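Local coordinates for YohF (Salmonella typhimurium, PDB 6WON), which probably works as an oxidoreductase of the short-chain dehydrogenase/reductase family and carries the name acetoin dehydrogenase, at residues 7-10 with 11-14; 37-40 with 41-45; 104-107 with 108-112; 142-145 with 146-149; 240-243 with 244-247. All coordinates share one frame; numbering follows the deposited sequence.

Contact 1: 7-10 with 11-14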
loop_
_atom_site.group_PDB
_atom_site.type_symbol
_atom_site.label_atom_id
_atom_site.label_comp_id
_atom_site.label_asym_id
_atom_site.label_seq_id
_atom_site.Cartn_x
_atom_site.Cartn_y
_atom_site.Cartn_z
ATOM N N ALA B 7 29.997 6.234 -8.875
ATOM C CA ALA B 7 28.824 5.375 -8.856
ATOM C C ALA B 7 29.242 3.951 -9.189
ATOM O O ALA B 7 29.983 3.723 -10.152
ATOM C CB ALA B 7 27.768 5.838 -9.860
ATOM N N ILE B 8 28.763 2.997 -8.405
ATOM C CA ILE B 8 28.931 1.587 -8.722
ATOM C C ILE B 8 27.567 1.013 -9.072
ATOM O O ILE B 8 26.588 1.230 -8.350
ATOM C CB ILE B 8 29.598 0.830 -7.568
ATOM C CG1 ILE B 8 31.077 1.227 -7.534
ATOM C CG2 ILE B 8 29.433 -0.673 -7.766
ATOM C CD1 ILE B 8 31.783 0.772 -6.316
ATOM N N VAL B 9 27.493 0.339 -10.213
ATOM C CA VAL B 9 26.269 -0.276 -10.700
ATOM C C VAL B 9 26.575 -1.746 -10.916
ATOM O O VAL B 9 27.435 -2.089 -11.743
ATOM C CB VAL B 9 25.777 0.374 -12.003
ATOM C CG1 VAL B 9 24.416 -0.190 -12.389
ATOM C CG2 VAL B 9 25.731 1.906 -11.865
ATOM N N THR B 10 25.877 -2.617 -10.189
ATOM C CA THR B 10 26.123 -4.039 -10.373
ATOM C C THR B 10 25.437 -4.541 -11.636
ATOM O O THR B 10 24.408 -4.011 -12.067
ATOM C CB THR B 10 25.653 -4.852 -9.163
ATOM O OG1 THR B 10 24.235 -4.734 -9.011
ATOM C CG2 THR B 10 26.343 -4.359 -7.901
ATOM N N ALA B 11 26.030 -5.575 -12.232
ATOM C CA ALA B 11 25.493 -6.214 -13.430
ATOM C C ALA B 11 25.254 -5.190 -14.533
ATOM O O ALA B 11 24.233 -5.213 -15.221
ATOM C CB ALA B 11 24.212 -7.002 -13.113
ATOM N N SER B 12 26.200 -4.267 -14.691
ATOM C CA SER B 12 26.082 -3.208 -15.685
ATOM C C SER B 12 26.710 -3.588 -17.013
ATOM O O SER B 12 26.979 -2.704 -17.838
ATOM C CB SER B 12 26.697 -1.907 -15.161
ATOM O OG SER B 12 27.873 -2.167 -14.416
ATOM N N ASP B 13 26.952 -4.884 -17.238
ATOM C CA ASP B 13 27.406 -5.355 -18.540
ATOM C C ASP B 13 26.323 -5.275 -19.611
ATOM O O ASP B 13 26.647 -5.397 -20.798
ATOM C CB ASP B 13 27.900 -6.801 -18.427
ATOM C CG ASP B 13 26.899 -7.704 -17.705
ATOM O OD1 ASP B 13 26.404 -7.325 -16.617
ATOM O OD2 ASP B 13 26.594 -8.789 -18.231
ATOM N N SER B 14 25.059 -5.090 -19.231
ATOM C CA SER B 14 23.955 -5.108 -20.190
ATOM C C SER B 14 22.691 -4.586 -19.507
ATOM O O SER B 14 22.676 -4.313 -18.302
ATOM C CB SER B 14 23.722 -6.517 -20.725
ATOM O OG SER B 14 23.090 -7.290 -19.721
#
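Val9 and Ser12 meet in a local turn contact, buried where the inner strand 6-9 of the Rossmann-type sheet runs out into the loop that leads to helix 15-27. The link is a side-chain hydrogen bond back to the main chain. Ser12 OG donates to Val9 O over 2.7 Å, arriving from above the carbonyl plane, 36° out of it, rather than along a lone pair. The serine torsion explains the reach: chi1 of 38° sets OG between the backbone N and the carbonyl carbon, so the hydroxyl folds back over the turn. Alongside this bond Ser12 CB rests against the CG1 branch of Val9 at 4.0 Å; serine is small enough to fit among Val9, Ile33 and Ala21 and still carries a donor for Val9 O. Val9 itself packs on Cys20 and Leu24 of helix 15-27. Between Val9 and Ser12 in the chain, Ala11 takes up left-handed helical backbone angles that swing the chain round; its N donates to Thr34 OG1. This is where relatives usually carry the first glycine of the TGxxxGIG pattern, and the small methyl group keeps the bend compact. Thr10 directs its hydroxyl away from 11-14, and OG1 is bonded to Asn89 N, as the threonine of that pattern commonly is in the family. Taken together, the chemistry implies a turn shaped by bonds between uncharged groups: a buried carbonyl at the strand end receives the Ser12 hydroxyl, in a loop that probably faces the dinucleotide phosphates, as in relatives.

Contact 2: 37-40 with 41-45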
loop_
_atom_site.group_PDB
_atom_site.type_symbol
_atom_site.label_atom_id
_atom_site.label_comp_id
_atom_site.label_asym_id
_atom_site.label_seq_id
_atom_site.Cartn_x
_atom_site.Cartn_y
_atom_site.Cartn_z
ATOM N N SER B 37 29.090 -12.949 -16.144
ATOM C CA SER B 37 29.752 -13.775 -17.146
ATOM C C SER B 37 30.028 -13.074 -18.467
ATOM O O SER B 37 30.761 -13.635 -19.291
ATOM C CB SER B 37 28.928 -15.040 -17.426
ATOM O OG SER B 37 27.849 -14.729 -18.276
ATOM N N ASP B 38 29.486 -11.877 -18.697
ATOM C CA ASP B 38 29.648 -11.179 -19.975
ATOM C C ASP B 38 30.701 -10.087 -19.808
ATOM O O ASP B 38 30.398 -8.894 -19.707
ATOM C CB ASP B 38 28.316 -10.605 -20.453
ATOM C CG ASP B 38 28.435 -9.879 -21.794
ATOM O OD1 ASP B 38 29.484 -9.988 -22.466
ATOM O OD2 ASP B 38 27.470 -9.184 -22.173
ATOM N N GLU B 39 31.963 -10.516 -19.802
ATOM C CA GLU B 39 33.066 -9.578 -19.629
ATOM C C GLU B 39 33.161 -8.597 -20.794
ATOM O O GLU B 39 33.490 -7.423 -20.595
ATOM C CB GLU B 39 34.383 -10.342 -19.468
ATOM C CG GLU B 39 35.585 -9.420 -19.455
ATOM C CD GLU B 39 36.880 -10.114 -19.096
ATOM O OE1 GLU B 39 37.729 -9.447 -18.462
ATOM O OE2 GLU B 39 37.056 -11.309 -19.442
ATOM N N ARG B 40 32.884 -9.050 -22.017
ATOM C CA ARG B 40 33.035 -8.150 -23.157
ATOM C C ARG B 40 31.986 -7.045 -23.133
ATOM O O ARG B 40 32.290 -5.892 -23.454
ATOM C CB ARG B 40 32.973 -8.935 -24.463
ATOM C CG ARG B 40 34.253 -9.689 -24.756
ATOM C CD ARG B 40 34.444 -9.882 -26.247
ATOM N NE ARG B 40 33.170 -10.168 -26.901
ATOM C CZ ARG B 40 32.631 -11.381 -27.000
ATOM N NH1 ARG B 40 33.258 -12.439 -26.494
ATOM N NH2 ARG B 40 31.461 -11.538 -27.614
ATOM N N GLY B 41 30.752 -7.373 -22.746
ATOM C CA GLY B 41 29.756 -6.333 -22.535
ATOM C C GLY B 41 30.164 -5.344 -21.460
ATOM O O GLY B 41 29.916 -4.141 -21.579
ATOM N N ALA B 42 30.796 -5.832 -20.392
ATOM C CA ALA B 42 31.296 -4.920 -19.370
ATOM C C ALA B 42 32.397 -4.025 -19.931
ATOM O O ALA B 42 32.459 -2.833 -19.610
ATOM C CB ALA B 42 31.802 -5.707 -18.168
ATOM N N GLN B 43 33.266 -4.584 -20.779
ATOM C CA GLN B 43 34.305 -3.782 -21.410
ATOM C C GLN B 43 33.710 -2.781 -22.385
ATOM O O GLN B 43 34.273 -1.700 -22.579
ATOM C CB GLN B 43 35.317 -4.688 -22.117
ATOM C CG GLN B 43 36.021 -5.652 -21.166
ATOM C CD GLN B 43 36.941 -6.657 -21.858
ATOM O OE1 GLN B 43 36.921 -6.812 -23.084
ATOM N NE2 GLN B 43 37.751 -7.356 -21.061
ATOM N N GLU B 44 32.578 -3.111 -23.000
ATOM C CA GLU B 44 31.952 -2.159 -23.908
ATOM C C GLU B 44 31.274 -1.022 -23.152
ATOM O O GLU B 44 31.267 0.123 -23.626
ATOM C CB GLU B 44 30.956 -2.881 -24.813
ATOM C CG GLU B 44 30.418 -2.028 -25.948
ATOM C CD GLU B 44 31.494 -1.469 -26.893
ATOM O OE1 GLU B 44 31.112 -0.688 -27.793
ATOM O OE2 GLU B 44 32.696 -1.824 -26.774
ATOM N N THR B 45 30.704 -1.308 -21.984
ATOM C CA THR B 45 30.121 -0.245 -21.181
ATOM C C THR B 45 31.196 0.712 -20.674
ATOM O O THR B 45 31.004 1.934 -20.685
ATOM C CB THR B 45 29.337 -0.854 -20.020
ATOM O OG1 THR B 45 28.364 -1.767 -20.547
ATOM C CG2 THR B 45 28.644 0.235 -19.197
#
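Asp38 and Gly41 make the first shell: the carboxylate caps the start of helix 39-50, with OD1 accepting from Gly41 N at 2.9 Å in a nearly straight bond of 162° at the hydrogen. The nitrogen comes from above the carboxylate plane, 56° out of it. With CG anti to the backbone N (chi1 -179°), the acid curls over the first turn, and OD2 lies 3.7 Å from Gly41 CA, where the bare glycine leaves room for it. The main chain of Asp38 joins in, since its O accepts from Ala42 N at 3.2 Å, and Gln43 N and Glu44 N continue the ladder to Glu39 O and Arg40 O. One turn apart on the outer surface, the extended chains of Glu39 and Gln43 cross at a slant, Glu39 CG lying 3.4 Å from Gln43 NE2, with the two flat ends turned 54° apart. Further out, small Ala42 faces inward onto Ile33 and Trp35 of strand 30-35, and Glu44 reaches Lys48 in a salt bridge. The negative carboxylate at the N-terminal end of the helix would be favoured by the helix dipole, so the N-cap probably stabilises both Asp38 as a charged group and the crossover's first turn.

Contact 3: 104-107 with 108-112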
loop_
_atom_site.group_PDB
_atom_site.type_symbol
_atom_site.label_atom_id
_atom_site.label_comp_id
_atom_site.label_asym_id
_atom_site.label_seq_id
_atom_site.Cartn_x
_atom_site.Cartn_y
_atom_site.Cartn_z
ATOM N N THR B 104 16.706 -25.817 -2.368
ATOM C CA THR B 104 17.935 -25.257 -2.932
ATOM C C THR B 104 17.624 -24.103 -3.874
ATOM O O THR B 104 18.346 -23.097 -3.902
ATOM C CB THR B 104 18.755 -26.348 -3.639
ATOM O OG1 THR B 104 19.971 -25.787 -4.158
ATOM C CG2 THR B 104 17.984 -26.982 -4.792
ATOM N N GLN B 105 16.527 -24.209 -4.620
ATOM C CA GLN B 105 16.163 -23.147 -5.542
ATOM C C GLN B 105 15.640 -21.928 -4.796
ATOM O O GLN B 105 15.971 -20.790 -5.151
ATOM C CB GLN B 105 15.124 -23.661 -6.528
ATOM C CG GLN B 105 14.706 -22.617 -7.532
ATOM C CD GLN B 105 13.913 -23.205 -8.675
ATOM O OE1 GLN B 105 13.063 -24.087 -8.477
ATOM N NE2 GLN B 105 14.197 -22.737 -9.884
ATOM N N TRP B 106 14.816 -22.151 -3.767
ATOM C CA TRP B 106 14.378 -21.063 -2.894
ATOM C C TRP B 106 15.580 -20.289 -2.365
ATOM O O TRP B 106 15.631 -19.054 -2.442
ATOM C CB TRP B 106 13.540 -21.643 -1.739
ATOM C CG TRP B 106 13.154 -20.680 -0.663
ATOM C CD1 TRP B 106 13.836 -20.419 0.496
ATOM C CD2 TRP B 106 11.966 -19.863 -0.619
ATOM N NE1 TRP B 106 13.155 -19.482 1.247
ATOM C CE2 TRP B 106 12.011 -19.122 0.582
ATOM C CE3 TRP B 106 10.893 -19.669 -1.494
ATOM C CZ2 TRP B 106 11.010 -18.210 0.939
ATOM C CZ3 TRP B 106 9.897 -18.764 -1.137
ATOM C CH2 TRP B 106 9.965 -18.046 0.068
ATOM N N ARG B 107 16.585 -21.010 -1.863
ATOM C CA ARG B 107 17.746 -20.337 -1.291
ATOM C C ARG B 107 18.584 -19.663 -2.367
ATOM O O ARG B 107 19.136 -18.582 -2.143
ATOM C CB ARG B 107 18.599 -21.332 -0.505
ATOM C CG ARG B 107 18.005 -21.713 0.841
ATOM C CD ARG B 107 18.604 -20.888 1.962
ATOM N NE ARG B 107 18.360 -19.453 1.797
ATOM C CZ ARG B 107 19.293 -18.547 1.493
ATOM N NH1 ARG B 107 20.572 -18.903 1.328
ATOM N NH2 ARG B 107 18.946 -17.274 1.379
ATOM N N GLN B 108 18.707 -20.299 -3.533
ATOM C CA GLN B 108 19.482 -19.703 -4.618
ATOM C C GLN B 108 18.880 -18.367 -5.057
ATOM O O GLN B 108 19.607 -17.387 -5.260
ATOM C CB GLN B 108 19.562 -20.682 -5.791
ATOM C CG GLN B 108 20.387 -20.192 -6.960
ATOM C CD GLN B 108 19.521 -19.710 -8.122
ATOM O OE1 GLN B 108 19.639 -18.566 -8.567
ATOM N NE2 GLN B 108 18.641 -20.587 -8.613
ATOM N N ILE B 109 17.549 -18.298 -5.175
ATOM C CA ILE B 109 16.904 -17.051 -5.587
ATOM C C ILE B 109 17.097 -15.964 -4.530
ATOM O O ILE B 109 17.408 -14.809 -4.855
ATOM C CB ILE B 109 15.414 -17.306 -5.895
ATOM C CG1 ILE B 109 15.297 -18.121 -7.188
ATOM C CG2 ILE B 109 14.655 -15.998 -5.996
ATOM C CD1 ILE B 109 14.105 -19.083 -7.220
ATOM N N PHE B 110 16.955 -16.312 -3.248
ATOM C CA PHE B 110 17.200 -15.308 -2.210
ATOM C C PHE B 110 18.660 -14.865 -2.204
ATOM O O PHE B 110 18.955 -13.683 -1.973
ATOM C CB PHE B 110 16.788 -15.841 -0.841
ATOM C CG PHE B 110 15.348 -15.555 -0.501
ATOM C CD1 PHE B 110 14.333 -16.317 -1.051
ATOM C CD2 PHE B 110 15.016 -14.513 0.344
ATOM C CE1 PHE B 110 12.995 -16.041 -0.756
ATOM C CE2 PHE B 110 13.688 -14.240 0.660
ATOM C CZ PHE B 110 12.676 -15.003 0.100
ATOM N N THR B 111 19.577 -15.793 -2.491
ATOM C CA THR B 111 21.002 -15.467 -2.528
ATOM C C THR B 111 21.286 -14.349 -3.530
ATOM O O THR B 111 21.908 -13.337 -3.186
ATOM C CB THR B 111 21.802 -16.724 -2.856
ATOM O OG1 THR B 111 21.662 -17.651 -1.778
ATOM C CG2 THR B 111 23.314 -16.411 -3.065
ATOM N N VAL B 112 20.790 -14.493 -4.764
ATOM C CA VAL B 112 21.093 -13.517 -5.808
ATOM C C VAL B 112 20.206 -12.273 -5.715
ATOM O O VAL B 112 20.624 -11.177 -6.123
ATOM C CB VAL B 112 20.982 -14.168 -7.199
ATOM C CG1 VAL B 112 22.044 -15.246 -7.379
ATOM C CG2 VAL B 112 19.601 -14.745 -7.410
HETATM O O HOH W 1 22.800 -16.858 0.605
#
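Trp106 and Phe110, one turn apart on helix 103-131, form the tightly packed side of this contact, turned to the second subunit and helix 153-173. The two side chains run alongside each other in the same direction, and Phe110 sets its CE1 over one face of the indole, 3.4 Å from Trp106 CZ2. The planes are turned 37° apart, with 4.8 Å between the centroids of the phenyl and the six-membered ring. The tryptophan puts CG anti to its N (chi1 173°), which lays the indole beside the phenyl. Phe110 CD1 also brings the edge of its ring within 3.3 Å of Trp106 O. Nearby, the extended Gln105 lies beside Ile109, CG 3.6 Å from CD1, its apolar stem lining the isoleucine while its amide oxygen is bonded to Ser96.

The neighbouring flank is polar and holds a water. Thr111 grips Arg107 O twice, through its N at 2.8 Å and through OG1 at 2.7 Å, the two donors coming from opposite faces of the carbonyl plane. The water accepts from Arg107 NH1, lying in the guanidinium plane, and donates to Thr111 OG1 at 2.8 Å. Bends in its chain fold the arginine back across Phe110, NH2 lying 3.4 Å from CB, and that nitrogen ends in a salt bridge to Asp115.

Across the interface, Trp106 stacks on Phe118 of the second subunit and its NE1 is bonded to Asp115 of that subunit, while Phe110 meets its own counterpart there. Packing of the aromatic face of helix 103-131 on the second subunit is consistent with the four-helix dimer interface familiar in short-chain dehydrogenases.

Contact 4: 142-145 with 146-149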
loop_
_atom_site.group_PDB
_atom_site.type_symbol
_atom_site.label_atom_id
_atom_site.label_comp_id
_atom_site.label_asym_id
_atom_site.label_seq_id
_atom_site.Cartn_x
_atom_site.Cartn_y
_atom_site.Cartn_z
ATOM N N SER B 142 11.277 -4.443 -8.341
ATOM C CA SER B 142 10.353 -4.871 -9.389
ATOM C C SER B 142 8.950 -4.503 -8.921
ATOM O O SER B 142 8.731 -4.263 -7.730
ATOM C CB SER B 142 10.449 -6.381 -9.648
ATOM O OG SER B 142 9.223 -6.919 -10.111
ATOM N N VAL B 143 7.997 -4.465 -9.858
ATOM C CA VAL B 143 6.606 -4.378 -9.413
ATOM C C VAL B 143 6.283 -5.519 -8.466
ATOM O O VAL B 143 5.389 -5.392 -7.620
ATOM C CB VAL B 143 5.610 -4.372 -10.583
ATOM C CG1 VAL B 143 5.704 -3.072 -11.333
ATOM C CG2 VAL B 143 5.826 -5.596 -11.517
ATOM N N HIS B 144 7.028 -6.625 -8.549
ATOM C CA HIS B 144 6.758 -7.765 -7.688
ATOM C C HIS B 144 7.347 -7.620 -6.291
ATOM O O HIS B 144 7.244 -8.558 -5.485
ATOM C CB HIS B 144 7.237 -9.024 -8.397
ATOM C CG HIS B 144 6.598 -9.189 -9.742
ATOM N ND1 HIS B 144 5.238 -9.367 -9.891
ATOM C CD2 HIS B 144 7.112 -9.122 -10.995
ATOM C CE1 HIS B 144 4.949 -9.445 -11.180
ATOM N NE2 HIS B 144 6.069 -9.310 -11.868
ATOM N N GLU B 145 7.943 -6.468 -5.982
ATOM C CA GLU B 145 8.071 -6.037 -4.588
ATOM C C GLU B 145 6.704 -5.786 -3.951
ATOM O O GLU B 145 6.601 -5.733 -2.717
ATOM C CB GLU B 145 8.922 -4.753 -4.519
ATOM C CG GLU B 145 9.096 -4.136 -3.127
ATOM C CD GLU B 145 9.628 -2.711 -3.154
ATOM O OE1 GLU B 145 10.280 -2.307 -4.149
ATOM O OE2 GLU B 145 9.409 -1.987 -2.160
ATOM N N HIS B 146 5.649 -5.648 -4.767
ATOM C CA HIS B 146 4.333 -5.215 -4.317
ATOM C C HIS B 146 3.204 -6.174 -4.660
ATOM O O HIS B 146 2.220 -6.241 -3.905
ATOM C CB HIS B 146 4.003 -3.828 -4.912
ATOM C CG HIS B 146 5.052 -2.800 -4.633
ATOM N ND1 HIS B 146 5.235 -2.250 -3.381
ATOM C CD2 HIS B 146 6.009 -2.257 -5.424
ATOM C CE1 HIS B 146 6.251 -1.406 -3.414
ATOM N NE2 HIS B 146 6.737 -1.389 -4.643
ATOM N N THR B 147 3.307 -6.911 -5.763
ATOM C CA THR B 147 2.219 -7.760 -6.233
ATOM C C THR B 147 2.851 -9.041 -6.766
ATOM O O THR B 147 3.985 -9.007 -7.254
ATOM C CB THR B 147 1.382 -7.037 -7.314
ATOM O OG1 THR B 147 0.285 -7.859 -7.755
ATOM C CG2 THR B 147 2.258 -6.652 -8.528
ATOM N N PRO B 148 2.194 -10.188 -6.611
ATOM C CA PRO B 148 2.876 -11.459 -6.891
ATOM C C PRO B 148 3.043 -11.707 -8.381
ATOM O O PRO B 148 2.252 -11.249 -9.206
ATOM C CB PRO B 148 1.946 -12.509 -6.266
ATOM C CG PRO B 148 0.568 -11.864 -6.347
ATOM C CD PRO B 148 0.822 -10.391 -6.106
ATOM N N LEU B 149 4.110 -12.431 -8.718
ATOM C CA LEU B 149 4.297 -12.936 -10.069
ATOM C C LEU B 149 3.974 -14.419 -10.071
ATOM O O LEU B 149 4.677 -15.195 -9.397
ATOM C CB LEU B 149 5.729 -12.709 -10.543
ATOM C CG LEU B 149 6.161 -13.313 -11.888
ATOM C CD1 LEU B 149 5.345 -12.755 -13.066
ATOM C CD2 LEU B 149 7.650 -13.065 -12.128
#
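Val143 O is gripped twice as the chain turns: His146 N donates to it at 2.9 Å from above the carbonyl plane, 43° out of it, and Thr147 N donates at 3.2 Å within that plane. A second polar link crosses the turn, from His144 ND1 to Thr147 O at 2.9 Å. The acceptor lies close to the imidazole plane, so the bond fixes the ring's rotation. Thus set, the ring is packed on both faces: Leu149 CB sits 3.4 Å from its centroid in a CH-pi contact, almost on the normal, and Val143 CG2 covers the opposite face 3.7 Å above the plane. A flat ring with an N-H in its rim suits this slot. Next along the chain, Glu145 lies beside His146 with CG over the imidazole face, 4.0 Å from its centroid. Both polar ends reach Ser238, and Glu145 OE1 is bonded to Thr141 as well. Asn249 of the third subunit bonds to Pro148 O and Thr147 OG1. This is the loop between strand 135-140 and helix 153-173, and Ser142 at its start touches Tyr155 and Lys159, an arrangement consistent with the Ser-Tyr-Lys site of short-chain dehydrogenases, probably the active site here.

Contact 5: 240-243 with 244-247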
loop_
_atom_site.group_PDB
_atom_site.type_symbol
_atom_site.label_atom_id
_atom_site.label_comp_id
_atom_site.label_asym_id
_atom_site.label_seq_id
_atom_site.Cartn_x
_atom_site.Cartn_y
_atom_site.Cartn_z
ATOM N N ILE B 240 7.750 3.245 -8.668
ATOM C CA ILE B 240 7.362 2.194 -9.601
ATOM C C ILE B 240 7.282 2.766 -11.007
ATOM O O ILE B 240 6.564 3.745 -11.252
ATOM C CB ILE B 240 6.024 1.563 -9.184
ATOM C CG1 ILE B 240 6.162 0.900 -7.808
ATOM C CG2 ILE B 240 5.536 0.583 -10.245
ATOM C CD1 ILE B 240 4.813 0.422 -7.237
ATOM N N VAL B 241 8.005 2.151 -11.926
ATOM C CA VAL B 241 8.065 2.573 -13.327
ATOM C C VAL B 241 7.568 1.379 -14.132
ATOM O O VAL B 241 8.326 0.457 -14.441
ATOM C CB VAL B 241 9.478 2.987 -13.753
ATOM C CG1 VAL B 241 9.518 3.347 -15.225
ATOM C CG2 VAL B 241 9.993 4.157 -12.891
ATOM N N ASP B 242 6.270 1.368 -14.465
ATOM C CA ASP B 242 5.702 0.115 -14.942
ATOM C C ASP B 242 4.653 0.283 -16.036
ATOM O O ASP B 242 3.877 -0.652 -16.277
ATOM C CB ASP B 242 5.090 -0.639 -13.760
ATOM C CG ASP B 242 3.840 0.048 -13.204
ATOM O OD1 ASP B 242 3.535 1.205 -13.583
ATOM O OD2 ASP B 242 3.157 -0.576 -12.368
ATOM N N GLY B 243 4.595 1.440 -16.693
ATOM C CA GLY B 243 3.599 1.684 -17.728
ATOM C C GLY B 243 2.165 1.396 -17.311
ATOM O O GLY B 243 1.323 1.035 -18.143
ATOM N N GLY B 244 1.880 1.532 -16.016
ATOM C CA GLY B 244 0.549 1.285 -15.494
ATOM C C GLY B 244 0.287 -0.137 -15.054
ATOM O O GLY B 244 -0.871 -0.472 -14.769
ATOM N N PHE B 245 1.327 -0.979 -14.992
ATOM C CA PHE B 245 1.175 -2.372 -14.569
ATOM C C PHE B 245 0.321 -2.499 -13.305
ATOM O O PHE B 245 -0.604 -3.314 -13.252
ATOM C CB PHE B 245 2.569 -2.981 -14.358
ATOM C CG PHE B 245 2.576 -4.461 -14.043
ATOM C CD1 PHE B 245 2.387 -4.912 -12.737
ATOM C CD2 PHE B 245 2.833 -5.396 -15.039
ATOM C CE1 PHE B 245 2.425 -6.282 -12.444
ATOM C CE2 PHE B 245 2.880 -6.764 -14.751
ATOM C CZ PHE B 245 2.673 -7.205 -13.457
ATOM N N MET B 246 0.613 -1.688 -12.285
ATOM C CA MET B 246 -0.100 -1.781 -11.012
ATOM C C MET B 246 -1.560 -1.346 -11.120
ATOM O O MET B 246 -2.356 -1.669 -10.232
ATOM C CB MET B 246 0.586 -0.917 -9.947
ATOM C CG MET B 246 2.019 -1.304 -9.576
ATOM S SD MET B 246 2.223 -3.009 -9.027
ATOM C CE MET B 246 1.477 -3.032 -7.396
ATOM N N LEU B 247 -1.931 -0.608 -12.168
ATOM C CA LEU B 247 -3.326 -0.216 -12.345
ATOM C C LEU B 247 -4.211 -1.343 -12.862
ATOM O O LEU B 247 -5.444 -1.242 -12.762
ATOM C CB LEU B 247 -3.415 0.961 -13.317
ATOM C CG LEU B 247 -2.556 2.173 -12.943
ATOM C CD1 LEU B 247 -2.473 3.160 -14.093
ATOM C CD2 LEU B 247 -3.113 2.837 -11.695
#
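Asp242 stands across both Phe245 and Met246, meeting each side chain at about a right angle, and its carboxylate is the hub of the turn. Its CG lies between the backbone N and the carbonyl carbon (chi1 69°), which holds the acid over the bend instead of along the strand. From there the two oxygens divide the work. OD1 accepts from Gly244 N at 3.0 Å, closing an Asx turn, and OD2 accepts from Met246 N at 2.8 Å. Both nitrogens come from above the carboxylate plane, not in it. The same OD2 is packed closely by carbon, with Phe245 CB at 3.2 Å and Met246 CG at 3.1 Å. The phenyl plane is turned 46° from the carboxylate, and the ring leads off toward Val143. In Met246 a chi1 of -63° sets CG beside the backbone N, where it lies 4.0 Å from Ile240 CD1, the two apolar chains again crossing at roughly a right angle.

The main chain completes the bend: Phe245 N donates to Asp242 O at 2.9 Å, making a type I' turn. Gly243 and Gly244 hold its two corners at positive phi, and at Gly244 a CB would run into Gly243 O. Gly243 bonds to the backbone of the fourth subunit, while Leu247 packs on Pro148 of the third. Val241-Asp242-Gly243-Gly244, at the end of the outermost strand within this chain, 238-241, match the VDGG feature of the C-terminal part of many short-chain dehydrogenases.

Overall arrangement
The five contacts are spread through one Rossmann-type fold, with contacts 1 and 5 at ends of strands of the same sheet. Contacts 1 and 2 form one cluster: Ser12 O lies 3.2 Å from Thr45 OG1, a probable hydrogen bond, tying the loop after strand 6-9 to helix 39-50. Contacts 4 and 5 form another, His146 CD2 lying 3.4 Å from Ile240 CD1, and both reach the third subunit. Contact 4, beside the probable active site, has its centre about 22 Å from that of contact 1, near the probable cofactor loop, and about 17 Å from that of contact 3. Contact 4 itself touches the second and third subunits, so its loop lies beside both interfaces.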